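Local structure of beta-Ala-His dipeptidase (Homo sapiens, 3DLJ) at residues 451-456 against 461-466. The protein hydrolyses Xaa-His dipeptides, above all carnosine and anserine, as a secreted, homodimeric, two-zinc peptidase of the M20A family. Residues are numbered along the deposited sequence; the frame is centred on the assembly and turned at random.
Sequences VDDGEH and KINRWN. With ZN (zinc ion), chain C.
Lys461 reaches back over the preceding loop to Asp452 and Asp453, forming a salt-bridge network in the loop that leads to the di-zinc centre of this M20 metallopeptidase. Segment 451-456 belongs to the loop between strands 444-445 and 461-463 and carries zinc ligand His456; after four more residues the chain enters strand 461-463, at the edge of a small antiparallel sheet next to strand 135-137, and passes into helix 464-482.

The ionic part converges on one ammonium group. With CG set between backbone N and carbonyl carbon (chi1 55°) and further bends at chi2 and chi4, the Lys461 chain brings NZ 2.8 Å from Asp453 OD1, nearly in line with that C-O bond. NZ also lies 3.0 Å from Asp452 OD1, but there it sits above the carboxylate plane, 55° out of it. Asn463 OD1 accepts a third bond from NZ, so three oxygens grip this nitrogen, and the two carboxylates probably stabilise its positive charge.

On the backbone, Lys461 N donates to Asp453 O at 3.0 Å, which ties the start of the strand to the loop at the pair whose CA atoms are nearest across the two segments. A water extends the link, donating to Asp453 OD1 and accepting from Asn463 N. Asp453 OD2 is hydrogen-bonded to Thr142 OG1, on the helix that also carries zinc ligand Asp143.

Van der Waals contact beyond these bonds is slight: Ile462 CG1 lies 4.0 Å from Asp453 OD2. At the far end of segment 451-456, His456 joins Asp143 and Glu178 around a zinc ion, with NE2 2.0 Å from the metal.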
ATOM      1  N   VAL A 451      -4.835 -11.262  -5.265  1.00 35.67           N
ATOM      2  CA  VAL A 451      -3.386 -11.302  -5.492  1.00 34.88           C
ATOM      3  C   VAL A 451      -3.000 -10.623  -6.802  1.00 35.00           C
ATOM      4  O   VAL A 451      -1.920 -10.026  -6.911  1.00 34.98           O
ATOM      5  CB  VAL A 451      -2.895 -12.804  -5.440  1.00 35.30           C
ATOM      6  CG1 VAL A 451      -3.415 -13.621  -6.635  1.00 33.42           C
ATOM      7  CG2 VAL A 451      -1.381 -12.894  -5.307  1.00 34.37           C
ATOM      8  N   ASP A 452      -3.900 -10.678  -7.791  1.00 34.74           N
ATOM      9  CA  ASP A 452      -3.604 -10.144  -9.116  1.00 34.34           C
ATOM     10  C   ASP A 452      -4.258  -8.780  -9.446  1.00 34.45           C
ATOM     11  O   ASP A 452      -4.420  -8.417 -10.614  1.00 34.09           O
ATOM     12  CB  ASP A 452      -3.937 -11.187 -10.174  1.00 34.89           C
ATOM     13  CG  ASP A 452      -5.440 -11.494 -10.265  1.00 35.20           C
ATOM     14  OD1 ASP A 452      -6.206 -11.150  -9.346  1.00 34.74           O
ATOM     15  OD2 ASP A 452      -5.848 -12.085 -11.281  1.00 38.11           O
ATOM     16  N   ASP A 453      -4.597  -8.019  -8.409  1.00 34.62           N
ATOM     17  CA  ASP A 453      -5.292  -6.734  -8.576  1.00 34.01           C
ATOM     18  C   ASP A 453      -4.449  -5.676  -9.259  1.00 34.40           C
ATOM     19  O   ASP A 453      -4.993  -4.777  -9.868  1.00 34.56           O
ATOM     20  CB  ASP A 453      -5.826  -6.224  -7.239  1.00 33.35           C
ATOM     21  CG  ASP A 453      -7.185  -6.853  -6.852  1.00 32.65           C
ATOM     22  OD1 ASP A 453      -7.695  -7.728  -7.556  1.00 31.69           O
ATOM     23  OD2 ASP A 453      -7.765  -6.473  -5.827  1.00 31.36           O
ATOM     24  N   GLY A 454      -3.119  -5.789  -9.168  1.00 35.34           N
ATOM     25  CA  GLY A 454      -2.206  -4.892  -9.876  1.00 34.11           C
ATOM     26  C   GLY A 454      -2.162  -3.473  -9.347  1.00 34.98           C
ATOM     27  O   GLY A 454      -2.079  -2.520 -10.120  1.00 34.75           O
ATOM     28  N   GLU A 455      -2.194  -3.310  -8.029  1.00 35.45           N
ATOM     29  CA  GLU A 455      -2.027  -1.976  -7.436  1.00 36.84           C
ATOM     30  C   GLU A 455      -0.674  -1.325  -7.826  1.00 36.74           C
ATOM     31  O   GLU A 455       0.363  -2.017  -7.909  1.00 35.88           O
ATOM     32  CB  GLU A 455      -2.251  -2.012  -5.911  1.00 36.72           C
ATOM     33  CG  GLU A 455      -1.115  -2.571  -5.026  1.00 40.24           C
ATOM     34  CD  GLU A 455      -0.789  -4.055  -5.256  1.00 45.06           C
ATOM     35  OE1 GLU A 455      -1.503  -4.753  -6.024  1.00 48.44           O
ATOM     36  OE2 GLU A 455       0.191  -4.537  -4.655  1.00 47.21           O
ATOM     37  N   HIS A 456      -0.710  -0.005  -8.076  1.00 37.10           N
ATOM     38  CA  HIS A 456       0.469   0.794  -8.503  1.00 36.71           C
ATOM     39  C   HIS A 456       0.986   0.387  -9.885  1.00 37.17           C
ATOM     40  O   HIS A 456       2.171   0.603 -10.188  1.00 38.75           O
ATOM     41  CB  HIS A 456       1.628   0.649  -7.511  1.00 35.67           C
ATOM     42  CG  HIS A 456       1.341   1.166  -6.138  1.00 35.26           C
ATOM     43  ND1 HIS A 456       2.338   1.621  -5.294  1.00 33.06           N
ATOM     44  CD2 HIS A 456       0.179   1.295  -5.455  1.00 35.11           C
ATOM     45  CE1 HIS A 456       1.796   2.026  -4.158  1.00 33.90           C
ATOM     46  NE2 HIS A 456       0.486   1.837  -4.228  1.00 35.70           N
ATOM     47  N   LYS A 461      -7.348  -3.316 -10.996  1.00 31.41           N
ATOM     48  CA  LYS A 461      -8.769  -3.662 -10.881  1.00 30.82           C
ATOM     49  C   LYS A 461      -9.050  -4.058  -9.435  1.00 30.58           C
ATOM     50  O   LYS A 461      -8.123  -4.326  -8.658  1.00 30.24           O
ATOM     51  CB  LYS A 461      -9.117  -4.859 -11.791  1.00 29.88           C
ATOM     52  CG  LYS A 461      -8.216  -6.056 -11.485  1.00 31.55           C
ATOM     53  CD  LYS A 461      -8.851  -7.367 -11.718  1.00 33.52           C
ATOM     54  CE  LYS A 461      -7.926  -8.525 -11.354  1.00 33.73           C
ATOM     55  NZ  LYS A 461      -8.202  -9.039  -9.987  1.00 31.19           N
ATOM     56  N   ILE A 462     -10.336  -4.106  -9.093  1.00 30.33           N
ATOM     57  CA  ILE A 462     -10.814  -4.926  -8.014  1.00 29.59           C
ATOM     58  C   ILE A 462     -11.877  -5.833  -8.625  1.00 30.20           C
ATOM     59  O   ILE A 462     -12.635  -5.387  -9.507  1.00 29.84           O
ATOM     60  CB  ILE A 462     -11.348  -4.103  -6.797  1.00 29.81           C
ATOM     61  CG1 ILE A 462     -11.517  -5.027  -5.570  1.00 28.71           C
ATOM     62  CG2 ILE A 462     -12.649  -3.308  -7.154  1.00 28.96           C
ATOM     63  CD1 ILE A 462     -11.876  -4.326  -4.302  1.00 29.91           C
ATOM     64  N   ASN A 463     -11.917  -7.106  -8.210  1.00 29.74           N
ATOM     65  CA  ASN A 463     -13.023  -7.982  -8.614  1.00 30.75           C
ATOM     66  C   ASN A 463     -14.356  -7.547  -8.001  1.00 30.48           C
ATOM     67  O   ASN A 463     -14.412  -7.212  -6.819  1.00 29.44           O
ATOM     68  CB  ASN A 463     -12.747  -9.456  -8.255  1.00 31.04           C
ATOM     69  CG  ASN A 463     -11.463  -9.977  -8.869  1.00 33.53           C
ATOM     70  OD1 ASN A 463     -10.969  -9.434  -9.852  1.00 36.25           O
ATOM     71  ND2 ASN A 463     -10.918 -11.038  -8.297  1.00 35.47           N
ATOM     72  N   ARG A 464     -15.427  -7.556  -8.800  1.00 31.24           N
ATOM     73  CA  ARG A 464     -16.774  -7.266  -8.277  1.00 32.43           C
ATOM     74  C   ARG A 464     -17.102  -8.152  -7.064  1.00 32.10           C
ATOM     75  O   ARG A 464     -17.662  -7.681  -6.071  1.00 32.21           O
ATOM     76  CB  ARG A 464     -17.846  -7.442  -9.366  1.00 32.49           C
ATOM     77  CG  ARG A 464     -19.265  -7.253  -8.850  1.00 33.75           C
ATOM     78  CD  ARG A 464     -20.346  -7.685  -9.852  1.00 33.42           C
ATOM     79  NE  ARG A 464     -20.621  -6.632 -10.821  1.00 33.08           N
ATOM     80  CZ  ARG A 464     -21.570  -5.705 -10.706  1.00 33.28           C
ATOM     81  NH1 ARG A 464     -21.703  -4.808 -11.665  1.00 31.32           N
ATOM     82  NH2 ARG A 464     -22.378  -5.663  -9.649  1.00 31.47           N
ATOM     83  N   TRP A 465     -16.732  -9.430  -7.143  1.00 31.97           N
ATOM     84  CA  TRP A 465     -17.009 -10.370  -6.065  1.00 32.30           C
ATOM     85  C   TRP A 465     -16.316  -9.967  -4.766  1.00 31.81           C
ATOM     86  O   TRP A 465     -16.943  -9.987  -3.695  1.00 32.03           O
ATOM     87  CB  TRP A 465     -16.598 -11.766  -6.486  1.00 33.80           C
ATOM     88  CG  TRP A 465     -16.931 -12.860  -5.526  1.00 35.08           C
ATOM     89  CD1 TRP A 465     -18.138 -13.515  -5.392  1.00 36.20           C
ATOM     90  CD2 TRP A 465     -16.027 -13.492  -4.610  1.00 36.66           C
ATOM     91  NE1 TRP A 465     -18.035 -14.492  -4.427  1.00 35.39           N
ATOM     92  CE2 TRP A 465     -16.755 -14.501  -3.933  1.00 35.84           C
ATOM     93  CE3 TRP A 465     -14.677 -13.286  -4.278  1.00 36.96           C
ATOM     94  CZ2 TRP A 465     -16.174 -15.312  -2.942  1.00 37.37           C
ATOM     95  CZ3 TRP A 465     -14.097 -14.098  -3.295  1.00 37.19           C
ATOM     96  CH2 TRP A 465     -14.845 -15.102  -2.645  1.00 36.86           C
ATOM     97  N   ASN A 466     -15.041  -9.585  -4.864  1.00 30.76           N
ATOM     98  CA  ASN A 466     -14.278  -9.087  -3.716  1.00 30.29           C
ATOM     99  C   ASN A 466     -14.845  -7.812  -3.114  1.00 29.95           C
ATOM    100  O   ASN A 466     -14.882  -7.665  -1.889  1.00 30.33           O
ATOM    101  CB  ASN A 466     -12.839  -8.838  -4.100  1.00 29.90           C
ATOM    102  CG  ASN A 466     -12.091 -10.104  -4.378  1.00 30.71           C
ATOM    103  OD1 ASN A 466     -12.475 -10.890  -5.235  1.00 31.37           O
ATOM    104  ND2 ASN A 466     -10.987 -10.296  -3.675  1.00 31.49           N
TER
HETATM  105 ZN    ZN C2001      -0.786   2.584  -2.838  1.00 34.93          ZN
HETATM  106  O   HOH W   1      -9.900  -8.176  -6.344  1.00 29.07           O